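Long-range contacts in PA14 domain-containing protein (Clostridium clariflavum, PDB 6QDI), which probably senses plant biomass outside the cell as an RsgI-type anti-sigma factor, its calcium-binding tandem PA14 domains, the part described here, serving to recognise sugars: residues A[68-77]-A[105-116]; A[215-225]-A[236-246]. All blocks are in the same frame, centred on the assembly; numbering follows the deposited sequence. Where two conformers were deposited one is given.

The two contacts sit in successive PA14 domains, on opposite sides of the chain's centre, with their nearest atoms about 10 Å apart, so they share no strands. Interaction 1 is the more deeply placed: a long, regular antiparallel pairing whose V71, L73 and I75 face looks into the first domain, while both of its segments supply ligands to one calcium. Interaction 2 has more exposed residues; there 215-225 turns a corner and meets 236-246 on two sheets. Where interaction 1 sets an apolar face against a calcium-binding end, interaction 2 gathers round Y220, its hydroxyl bonded to E241, and the S219-T244 hydroxyl pair; only one of its segments, through D221 and D222, reaches the calcium.

Interaction 1 (A[68-77]-A[105-116]); sequences DNGVRLWIDN and DIKLEYFNNTGN. With CA (calcium ion), chain D; EDO (1,2-ethanediol), chain C.
K107 lies over W74, and the backbones pair as antiparallel strands with axes 4.7 Å apart. Main-chain bonds tie R72 to E109 and W74 to K107 in both directions. On the face of these residues, K107 CE sits 3.5 Å from the centroid of the six-membered ring of W74, a CH-pi contact, and the bend at chi3 (56°) adds NZ in a cation-pi interaction. E109 OE1 meets the ring's edge and shares a water with R72 NH1, while OE2 pairs with R48 and R72 NE forms a salt bridge with D82. The other face is apolar: V71, L73, I75, I106 and L108 interlock, I75 CD1 touching I106 CD1 at 3.7 Å, against strands 59-68 and 117-125. Y110 OH donates to D68 O (2.7 Å). N69 and G70 both oppose F111, a classic beta bulge; side-chain-free G70 lets its N lie over the phenyl centre. Calcium is held by D68 OD1 (2.3 Å), N69 OD1, N112 OD1, the carbonyls of T114 and N116, and two hydroxyls of an ethanediol, probably from the crystallisation liquor. The cis peptide between D68 and N69 probably helps to turn both side chains to the ion, in the calcium site of this PA14 domain.

Interaction 2 (A[215-225]-A[236-246]); sequences VFYVSYDDGAS and KWTASEINTAK. With CA (calcium ion), chain E.
Y220, the residue most buried by this contact, reaches across to K236, E241 and N243. Its first torsion (chi1 55°), placing CG between the backbone N and carbonyl carbon, turns the ring back over the partner segment, with N243 O 3.6 Å above one face. A tyrosine suits this place because its flat ring packs between N243 O and the side chains of K236 and A239, while the hydroxyl at its far end donates to E241 OE2 (2.7 Å), met on the anti side. N243 ND2 meets E241 OE1 from above the carboxylate plane (62° out of it) and probably helps to fix the group. K246 lays its aliphatic chain beside Y217, CD 3.7 Å from CE2, while Y217 OH goes to E278. K236 O receives A224 N and, from the opposite face of the carbonyl plane, A239 N. S219 OG and T244 OG1 share a hydrogen bond (2.8 Å), and paired backbones link V218 with A245 and Y220 with N243. Where the chain turns, D221 OD1 and D222 OD2 each bind calcium at 2.4 Å, straddling a cis peptide, and D222 OD1 is hydrogen-bonded to T267 OG1; N266, G268 and A270 complete the protein ligands of this PA14 calcium site.

Interaction 1 (A[68-77]-A[105-116])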
loop_
_atom_site.group_PDB
_atom_site.type_symbol
_atom_site.label_atom_id
_atom_site.label_comp_id
_atom_site.label_asym_id
_atom_site.label_seq_id
_atom_site.Cartn_x
_atom_site.Cartn_y
_atom_site.Cartn_z
ATOM N N ASP A 68 -7.518 -13.583 -5.820
ATOM C CA ASP A 68 -7.509 -13.711 -4.352
ATOM C C ASP A 68 -6.567 -12.594 -3.936
ATOM O O ASP A 68 -5.369 -12.771 -4.108
ATOM C CB ASP A 68 -7.053 -15.090 -3.944
ATOM C CG ASP A 68 -6.947 -15.248 -2.470
ATOM O OD1 ASP A 68 -6.998 -14.223 -1.739
ATOM O OD2 ASP A 68 -6.776 -16.423 -2.000
ATOM N N ASN A 69 -7.014 -11.408 -3.483
ATOM C CA ASN A 69 -8.379 -11.049 -3.165
ATOM C C ASN A 69 -9.009 -10.109 -4.203
ATOM O O ASN A 69 -9.508 -10.599 -5.218
ATOM C CB ASN A 69 -8.443 -10.462 -1.741
ATOM C CG ASN A 69 -8.151 -11.519 -0.705
ATOM O OD1 ASN A 69 -7.025 -11.622 -0.201
ATOM N ND2 ASN A 69 -9.130 -12.392 -0.480
ATOM N N GLY A 70 -9.014 -8.810 -3.986
ATOM C CA GLY A 70 -9.838 -7.929 -4.812
ATOM C C GLY A 70 -9.202 -7.537 -6.130
ATOM O O GLY A 70 -7.981 -7.451 -6.250
ATOM N N VAL A 71 -10.057 -7.261 -7.123
ATOM C CA VAL A 71 -9.638 -6.737 -8.420
ATOM C C VAL A 71 -10.608 -5.697 -8.924
ATOM O O VAL A 71 -11.838 -5.837 -8.747
ATOM C CB VAL A 71 -9.489 -7.865 -9.470
ATOM C CG1 VAL A 71 -9.493 -7.366 -10.925
ATOM C CG2 VAL A 71 -8.285 -8.733 -9.158
ATOM N N ARG A 72 -10.069 -4.690 -9.611
ATOM C CA ARG A 72 -10.827 -3.818 -10.502
ATOM C C ARG A 72 -10.105 -3.816 -11.835
ATOM O O ARG A 72 -8.903 -3.635 -11.891
ATOM C CB ARG A 72 -10.947 -2.381 -9.961
ATOM C CG ARG A 72 -11.881 -2.268 -8.753
ATOM C CD ARG A 72 -12.342 -0.877 -8.449
ATOM N NE ARG A 72 -13.335 -0.816 -7.352
ATOM C CZ ARG A 72 -13.106 -0.351 -6.118
ATOM N NH1 ARG A 72 -11.851 0.043 -5.747
ATOM N NH2 ARG A 72 -14.118 -0.315 -5.232
ATOM N N LEU A 73 -10.878 -3.959 -12.931
ATOM C CA LEU A 73 -10.338 -3.943 -14.296
ATOM C C LEU A 73 -11.040 -2.909 -15.142
ATOM O O LEU A 73 -12.254 -2.986 -15.277
ATOM C CB LEU A 73 -10.471 -5.284 -14.970
ATOM C CG LEU A 73 -10.010 -5.361 -16.450
ATOM C CD1 LEU A 73 -8.521 -5.187 -16.584
ATOM C CD2 LEU A 73 -10.438 -6.677 -17.067
ATOM N N TRP A 74 -10.260 -1.987 -15.689
ATOM C CA TRP A 74 -10.742 -1.005 -16.653
ATOM C C TRP A 74 -10.117 -1.323 -18.004
ATOM O O TRP A 74 -8.895 -1.463 -18.123
ATOM C CB TRP A 74 -10.348 0.442 -16.286
ATOM C CG TRP A 74 -10.883 1.081 -15.058
ATOM C CD1 TRP A 74 -11.858 2.034 -15.003
ATOM C CD2 TRP A 74 -10.443 0.914 -13.706
ATOM N NE1 TRP A 74 -12.046 2.461 -13.734
ATOM C CE2 TRP A 74 -11.224 1.772 -12.903
ATOM C CE3 TRP A 74 -9.489 0.097 -13.087
ATOM C CZ2 TRP A 74 -11.029 1.889 -11.533
ATOM C CZ3 TRP A 74 -9.308 0.202 -11.705
ATOM C CH2 TRP A 74 -10.063 1.103 -10.955
ATOM N N ILE A 75 -10.960 -1.377 -19.045
ATOM C CA ILE A 75 -10.502 -1.493 -20.430
ATOM C C ILE A 75 -11.114 -0.301 -21.155
ATOM O O ILE A 75 -12.297 -0.057 -21.013
ATOM C CB ILE A 75 -10.969 -2.809 -21.106
ATOM C CG1 ILE A 75 -10.449 -4.060 -20.375
ATOM C CG2 ILE A 75 -10.565 -2.801 -22.578
ATOM C CD1 ILE A 75 -8.963 -4.267 -20.485
ATOM N N ASP A 76 -10.312 0.441 -21.901
ATOM C CA ASP A 76 -10.786 1.630 -22.602
ATOM C C ASP A 76 -11.447 2.610 -21.642
ATOM O O ASP A 76 -12.451 3.269 -21.963
ATOM C CB ASP A 76 -11.761 1.256 -23.725
ATOM C CG ASP A 76 -12.077 2.429 -24.658
ATOM O OD1 ASP A 76 -11.179 3.261 -24.891
ATOM O OD2 ASP A 76 -13.203 2.491 -25.145
ATOM N N ASN A 77 -10.915 2.684 -20.430
ATOM C CA ASN A 77 -11.410 3.550 -19.377
ATOM C C ASN A 77 -12.818 3.217 -18.901
ATOM O O ASN A 77 -13.443 4.011 -18.169
ATOM C CB ASN A 77 -11.214 5.019 -19.742
ATOM C CG ASN A 77 -9.762 5.299 -20.091
ATOM O OD1 ASN A 77 -8.895 5.223 -19.245
ATOM N ND2 ASN A 77 -9.485 5.549 -21.385
ATOM N N ASP A 105 -6.455 1.828 -23.437
ATOM C CA ASP A 105 -5.983 1.850 -22.079
ATOM C C ASP A 105 -6.414 0.578 -21.343
ATOM O O ASP A 105 -7.516 0.066 -21.559
ATOM C CB ASP A 105 -6.547 3.051 -21.361
ATOM C CG ASP A 105 -5.963 4.349 -21.887
ATOM O OD1 ASP A 105 -4.730 4.397 -22.075
ATOM O OD2 ASP A 105 -6.711 5.286 -22.057
ATOM N N ILE A 106 -5.548 0.126 -20.451
ATOM C CA ILE A 106 -5.862 -0.959 -19.540
ATOM C C ILE A 106 -5.298 -0.535 -18.181
ATOM O O ILE A 106 -4.157 -0.082 -18.075
ATOM C CB ILE A 106 -5.337 -2.352 -20.001
ATOM C CG1 ILE A 106 -5.629 -3.414 -18.944
ATOM C CG2 ILE A 106 -3.868 -2.305 -20.368
ATOM C CD1 ILE A 106 -5.461 -4.820 -19.482
ATOM N N LYS A 107 -6.106 -0.750 -17.138
ATOM C CA LYS A 107 -5.689 -0.575 -15.744
ATOM C C LYS A 107 -6.267 -1.709 -14.944
ATOM O O LYS A 107 -7.485 -1.976 -15.049
ATOM C CB LYS A 107 -6.165 0.781 -15.207
ATOM C CG LYS A 107 -5.817 0.982 -13.740
ATOM C CD LYS A 107 -6.092 2.395 -13.232
ATOM C CE LYS A 107 -7.500 2.873 -13.412
ATOM N NZ LYS A 107 -7.686 4.235 -12.840
ATOM N N LEU A 108 -5.453 -2.395 -14.164
ATOM C CA LEU A 108 -5.921 -3.486 -13.334
ATOM C C LEU A 108 -5.341 -3.233 -11.945
ATOM O O LEU A 108 -4.126 -3.177 -11.787
ATOM C CB LEU A 108 -5.478 -4.833 -13.883
ATOM C CG LEU A 108 -6.169 -6.090 -13.285
ATOM C CD1 LEU A 108 -5.967 -7.290 -14.192
ATOM C CD2 LEU A 108 -5.721 -6.486 -11.907
ATOM N N GLU A 109 -6.231 -3.098 -10.958
ATOM C CA GLU A 109 -5.843 -2.950 -9.568
ATOM C C GLU A 109 -6.182 -4.238 -8.809
ATOM O O GLU A 109 -7.203 -4.870 -9.084
ATOM C CB GLU A 109 -6.550 -1.744 -8.961
ATOM C CG GLU A 109 -6.016 -0.442 -9.507
ATOM C CD GLU A 109 -6.759 0.814 -9.113
ATOM O OE1 GLU A 109 -7.784 0.733 -8.413
ATOM O OE2 GLU A 109 -6.243 1.900 -9.454
ATOM N N TYR A 110 -5.322 -4.592 -7.863
ATOM C CA TYR A 110 -5.399 -5.885 -7.191
ATOM C C TYR A 110 -4.949 -5.731 -5.738
ATOM O O TYR A 110 -4.015 -4.956 -5.466
ATOM C CB TYR A 110 -4.437 -6.860 -7.935
ATOM C CG TYR A 110 -4.089 -8.066 -7.098
ATOM C CD1 TYR A 110 -4.942 -9.150 -6.990
ATOM C CD2 TYR A 110 -2.950 -8.062 -6.302
ATOM C CE1 TYR A 110 -4.661 -10.198 -6.131
ATOM C CE2 TYR A 110 -2.679 -9.074 -5.399
ATOM C CZ TYR A 110 -3.551 -10.143 -5.307
ATOM O OH TYR A 110 -3.266 -11.145 -4.420
ATOM N N PHE A 111 -5.524 -6.525 -4.829
ATOM C CA PHE A 111 -4.966 -6.636 -3.492
ATOM C C PHE A 111 -5.010 -8.022 -2.932
ATOM O O PHE A 111 -5.930 -8.799 -3.229
ATOM C CB PHE A 111 -5.589 -5.619 -2.492
ATOM C CG PHE A 111 -6.996 -5.930 -2.018
ATOM C CD1 PHE A 111 -7.215 -6.719 -0.891
ATOM C CD2 PHE A 111 -8.101 -5.407 -2.660
ATOM C CE1 PHE A 111 -8.486 -6.972 -0.426
ATOM C CE2 PHE A 111 -9.381 -5.646 -2.179
ATOM C CZ PHE A 111 -9.594 -6.428 -1.077
ATOM N N ASN A 112 -4.063 -8.302 -2.038
ATOM C CA ASN A 112 -4.083 -9.463 -1.154
ATOM C C ASN A 112 -4.255 -8.985 0.263
ATOM O O ASN A 112 -3.473 -8.155 0.734
ATOM C CB ASN A 112 -2.844 -10.321 -1.273
ATOM C CG ASN A 112 -3.017 -11.644 -0.557
ATOM O OD1 ASN A 112 -4.148 -12.061 -0.356
ATOM N ND2 ASN A 112 -1.926 -12.319 -0.172
ATOM N N ASN A 113 -5.254 -9.528 0.969
ATOM C CA ASN A 113 -5.515 -9.215 2.370
ATOM C C ASN A 113 -5.476 -10.527 3.174
ATOM O O ASN A 113 -6.526 -11.048 3.552
ATOM C CB ASN A 113 -6.853 -8.525 2.508
ATOM C CG ASN A 113 -7.158 -8.093 3.928
ATOM O OD1 ASN A 113 -6.343 -8.113 4.814
ATOM N ND2 ASN A 113 -8.358 -7.664 4.118
ATOM N N THR A 114 -4.250 -10.995 3.415
ATOM C CA THR A 114 -3.878 -12.251 4.110
ATOM C C THR A 114 -4.045 -13.478 3.230
ATOM O O THR A 114 -4.816 -13.507 2.253
ATOM C CB THR A 114 -4.587 -12.492 5.456
ATOM O OG1 THR A 114 -5.936 -12.947 5.284
ATOM C CG2 THR A 114 -4.530 -11.260 6.331
ATOM N N GLY A 115 -3.315 -14.516 3.595
ATOM C CA GLY A 115 -3.417 -15.799 2.931
ATOM C C GLY A 115 -2.836 -15.779 1.540
ATOM O O GLY A 115 -1.982 -14.963 1.191
ATOM N N ASN A 116 -3.296 -16.728 0.747
ATOM C CA ASN A 116 -2.869 -16.861 -0.624
ATOM C C ASN A 116 -3.157 -15.558 -1.382
ATOM O O ASN A 116 -4.141 -14.864 -1.112
ATOM C CB ASN A 116 -3.648 -18.001 -1.297
ATOM C CG ASN A 116 -2.931 -18.609 -2.512
ATOM O OD1 ASN A 116 -1.883 -18.139 -2.973
ATOM N ND2 ASN A 116 -3.540 -19.663 -3.053
HETATM CA CA CA D . -5.759 -13.692 0.154
HETATM C C1 EDO C . -7.569 -16.249 1.274
HETATM O O1 EDO C . -6.309 -16.068 0.594
HETATM C C2 EDO C . -7.746 -15.130 2.319
HETATM O O2 EDO C . -7.747 -13.935 1.586
HETATM O O HOH W 1 -9.313 -0.460 -6.656
HETATM O O HOH W 2 -8.541 3.614 -24.420
HETATM O O HOH W 3 -8.710 1.465 -19.121
HETATM O O HOH W 4 -6.470 6.291 -19.079
#

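Interaction 2 (A[215-225]-A[236-246])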
loop_
_atom_site.group_PDB
_atom_site.type_symbol
_atom_site.label_atom_id
_atom_site.label_comp_id
_atom_site.label_asym_id
_atom_site.label_seq_id
_atom_site.Cartn_x
_atom_site.Cartn_y
_atom_site.Cartn_z
ATOM N N VAL A 215 2.144 20.746 11.798
ATOM C CA VAL A 215 1.099 19.962 12.475
ATOM C C VAL A 215 1.342 18.497 12.117
ATOM O O VAL A 215 1.568 18.189 10.970
ATOM C CB VAL A 215 -0.313 20.410 12.001
ATOM C CG1 VAL A 215 -1.386 19.487 12.538
ATOM C CG2 VAL A 215 -0.579 21.847 12.470
ATOM N N PHE A 216 1.251 17.631 13.124
ATOM C CA PHE A 216 1.319 16.186 12.896
ATOM C C PHE A 216 -0.082 15.583 12.957
ATOM O O PHE A 216 -0.894 15.949 13.816
ATOM C CB PHE A 216 2.209 15.520 13.935
ATOM C CG PHE A 216 3.609 15.989 13.871
ATOM C CD1 PHE A 216 4.502 15.384 13.004
ATOM C CD2 PHE A 216 4.073 16.988 14.670
ATOM C CE1 PHE A 216 5.822 15.788 12.922
ATOM C CE2 PHE A 216 5.382 17.419 14.582
ATOM C CZ PHE A 216 6.259 16.823 13.689
ATOM N N TYR A 217 -0.330 14.657 12.043
ATOM C CA TYR A 217 -1.603 13.937 11.947
ATOM C C TYR A 217 -1.321 12.460 12.119
ATOM O O TYR A 217 -0.458 11.887 11.445
ATOM C CB TYR A 217 -2.262 14.146 10.602
ATOM C CG TYR A 217 -2.615 15.579 10.263
ATOM C CD1 TYR A 217 -1.702 16.482 9.762
ATOM C CD2 TYR A 217 -3.906 16.024 10.465
ATOM C CE1 TYR A 217 -2.090 17.799 9.480
ATOM C CE2 TYR A 217 -4.282 17.318 10.169
ATOM C CZ TYR A 217 -3.358 18.192 9.681
ATOM O OH TYR A 217 -3.674 19.506 9.386
ATOM N N VAL A 218 -2.102 11.817 12.973
ATOM C CA VAL A 218 -2.041 10.363 13.111
ATOM C C VAL A 218 -3.410 9.821 12.754
ATOM O O VAL A 218 -4.420 10.144 13.410
ATOM C CB VAL A 218 -1.667 9.953 14.537
ATOM C CG1 VAL A 218 -1.681 8.452 14.703
ATOM C CG2 VAL A 218 -0.297 10.480 14.867
ATOM N N SER A 219 -3.461 8.996 11.713
ATOM C CA SER A 219 -4.703 8.303 11.319
ATOM C C SER A 219 -4.549 6.852 11.735
ATOM O O SER A 219 -3.545 6.255 11.446
ATOM C CB SER A 219 -4.877 8.406 9.825
ATOM O OG SER A 219 -4.954 9.736 9.391
ATOM N N TYR A 220 -5.530 6.304 12.432
ATOM C CA TYR A 220 -5.372 5.002 13.099
ATOM C C TYR A 220 -6.649 4.182 13.038
ATOM O O TYR A 220 -7.776 4.729 13.063
ATOM C CB TYR A 220 -4.936 5.181 14.591
ATOM C CG TYR A 220 -5.868 6.064 15.391
ATOM C CD1 TYR A 220 -5.710 7.431 15.437
ATOM C CD2 TYR A 220 -6.972 5.545 16.087
ATOM C CE1 TYR A 220 -6.610 8.260 16.096
ATOM C CE2 TYR A 220 -7.834 6.383 16.780
ATOM C CZ TYR A 220 -7.675 7.729 16.759
ATOM O OH TYR A 220 -8.527 8.604 17.407
ATOM N N ASP A 221 -6.422 2.869 13.049
ATOM C CA ASP A 221 -7.481 1.888 13.300
ATOM C C ASP A 221 -6.749 0.842 14.147
ATOM O O ASP A 221 -5.948 0.097 13.573
ATOM C CB ASP A 221 -7.981 1.264 12.002
ATOM C CG ASP A 221 -8.922 0.113 12.223
ATOM O OD1 ASP A 221 -9.011 -0.376 13.404
ATOM O OD2 ASP A 221 -9.563 -0.317 11.249
ATOM N N ASP A 222 -6.883 0.820 15.485
ATOM C CA ASP A 222 -7.928 1.445 16.260
ATOM C C ASP A 222 -7.520 2.114 17.561
ATOM O O ASP A 222 -8.390 2.605 18.267
ATOM C CB ASP A 222 -9.119 0.477 16.477
ATOM C CG ASP A 222 -8.693 -0.799 17.100
ATOM O OD1 ASP A 222 -8.421 -0.794 18.341
ATOM O OD2 ASP A 222 -8.595 -1.842 16.408
ATOM N N GLY A 223 -6.230 2.185 17.857
ATOM C CA GLY A 223 -5.759 3.026 18.950
ATOM C C GLY A 223 -4.359 3.514 18.660
ATOM O O GLY A 223 -3.580 2.826 17.983
ATOM N N ALA A 224 -4.039 4.703 19.162
ATOM C CA ALA A 224 -2.723 5.282 18.957
ATOM C C ALA A 224 -2.473 6.335 19.991
ATOM O O ALA A 224 -3.387 6.994 20.485
ATOM C CB ALA A 224 -2.571 5.875 17.574
ATOM N N SER A 225 -1.180 6.527 20.277
ATOM C CA SER A 225 -0.710 7.623 21.104
ATOM C C SER A 225 0.569 8.181 20.518
ATOM O O SER A 225 1.422 7.429 20.064
ATOM C CB SER A 225 -0.485 7.204 22.553
ATOM O OG SER A 225 -1.757 6.934 23.185
ATOM N N LYS A 236 -4.957 8.524 22.311
ATOM C CA LYS A 236 -6.094 7.824 21.704
ATOM C C LYS A 236 -5.925 6.306 21.842
ATOM O O LYS A 236 -6.413 5.545 21.020
ATOM C CB LYS A 236 -6.292 8.283 20.253
ATOM C CG LYS A 236 -6.731 9.707 20.121
ATOM C CD LYS A 236 -8.138 9.942 20.621
ATOM C CE LYS A 236 -8.454 11.422 20.580
ATOM N NZ LYS A 236 -9.857 11.734 20.908
ATOM N N TRP A 237 -5.254 5.866 22.909
ATOM C CA TRP A 237 -4.908 4.468 23.090
ATOM C C TRP A 237 -6.117 3.590 23.239
ATOM O O TRP A 237 -6.126 2.475 22.756
ATOM C CB TRP A 237 -4.005 4.317 24.309
ATOM C CG TRP A 237 -3.416 2.985 24.437
ATOM C CD1 TRP A 237 -3.559 2.099 25.473
ATOM C CD2 TRP A 237 -2.522 2.338 23.506
ATOM N NE1 TRP A 237 -2.845 0.964 25.241
ATOM C CE2 TRP A 237 -2.220 1.074 24.028
ATOM C CE3 TRP A 237 -1.990 2.684 22.262
ATOM C CZ2 TRP A 237 -1.380 0.182 23.368
ATOM C CZ3 TRP A 237 -1.153 1.783 21.615
ATOM C CH2 TRP A 237 -0.870 0.559 22.173
ATOM N N THR A 238 -7.134 4.083 23.919
ATOM C CA THR A 238 -8.350 3.298 24.104
ATOM C C THR A 238 -9.488 3.812 23.260
ATOM O O THR A 238 -10.655 3.496 23.550
ATOM C CB THR A 238 -8.774 3.268 25.571
ATOM O OG1 THR A 238 -8.919 4.603 26.031
ATOM C CG2 THR A 238 -7.736 2.550 26.395
ATOM N N ALA A 239 -9.189 4.578 22.202
ATOM C CA ALA A 239 -10.257 5.199 21.442
ATOM C C ALA A 239 -11.142 4.103 20.758
ATOM O O ALA A 239 -12.334 4.345 20.576
ATOM C CB ALA A 239 -9.686 6.191 20.451
ATOM N N SER A 240 -10.568 2.936 20.420
ATOM C CA SER A 240 -11.296 1.779 19.851
ATOM C C SER A 240 -12.159 2.309 18.716
ATOM O O SER A 240 -13.405 2.163 18.747
ATOM C CB SER A 240 -12.117 1.080 20.962
ATOM O OG SER A 240 -12.698 -0.150 20.549
ATOM N N GLU A 241 -11.551 2.985 17.756
ATOM C CA GLU A 241 -12.275 3.572 16.621
ATOM C C GLU A 241 -11.309 3.735 15.442
ATOM O O GLU A 241 -10.080 3.691 15.562
ATOM C CB GLU A 241 -12.776 5.004 16.996
ATOM C CG GLU A 241 -11.628 5.996 17.312
ATOM C CD GLU A 241 -12.051 7.430 17.641
ATOM O OE1 GLU A 241 -13.265 7.753 17.524
ATOM O OE2 GLU A 241 -11.135 8.237 18.007
ATOM N N ILE A 242 -11.885 4.019 14.284
ATOM C CA ILE A 242 -11.117 4.428 13.106
ATOM C C ILE A 242 -11.239 5.929 13.032
ATOM O O ILE A 242 -12.343 6.435 12.881
ATOM C CB ILE A 242 -11.688 3.807 11.811
ATOM C CG1 ILE A 242 -11.772 2.278 11.947
ATOM C CG2 ILE A 242 -10.842 4.223 10.593
ATOM C CD1 ILE A 242 -12.624 1.593 10.898
ATOM N N ASN A 243 -10.133 6.663 13.179
ATOM C CA ASN A 243 -10.211 8.088 13.231
ATOM C C ASN A 243 -8.849 8.638 12.965
ATOM O O ASN A 243 -7.892 7.946 12.617
ATOM C CB ASN A 243 -10.785 8.539 14.580
ATOM C CG ASN A 243 -11.719 9.765 14.475
ATOM O OD1 ASN A 243 -11.499 10.635 13.663
ATOM N ND2 ASN A 243 -12.773 9.821 15.319
ATOM N N THR A 244 -8.837 9.952 12.968
ATOM C CA THR A 244 -7.627 10.695 12.807
ATOM C C THR A 244 -7.600 11.685 13.976
ATOM O O THR A 244 -8.646 12.128 14.481
ATOM C CB THR A 244 -7.538 11.446 11.428
ATOM O OG1 THR A 244 -7.532 10.560 10.283
ATOM C CG2 THR A 244 -6.327 12.312 11.326
ATOM N N ALA A 245 -6.402 12.041 14.395
ATOM C CA ALA A 245 -6.176 13.061 15.409
ATOM C C ALA A 245 -4.988 13.896 14.958
ATOM O O ALA A 245 -4.145 13.437 14.168
ATOM C CB ALA A 245 -5.882 12.418 16.763
ATOM N N LYS A 246 -4.877 15.099 15.485
ATOM C CA LYS A 246 -3.788 15.984 15.124
ATOM C C LYS A 246 -3.264 16.739 16.327
ATOM O O LYS A 246 -3.973 16.936 17.329
ATOM C CB LYS A 246 -4.196 16.937 14.039
ATOM C CG LYS A 246 -5.287 17.941 14.400
ATOM C CD LYS A 246 -5.692 18.801 13.193
ATOM C CE LYS A 246 -6.864 19.747 13.428
ATOM N NZ LYS A 246 -6.931 20.371 14.769
HETATM CA CA CA E . -9.209 -2.589 14.218
HETATM O O HOH W 5 -8.047 0.794 20.709
#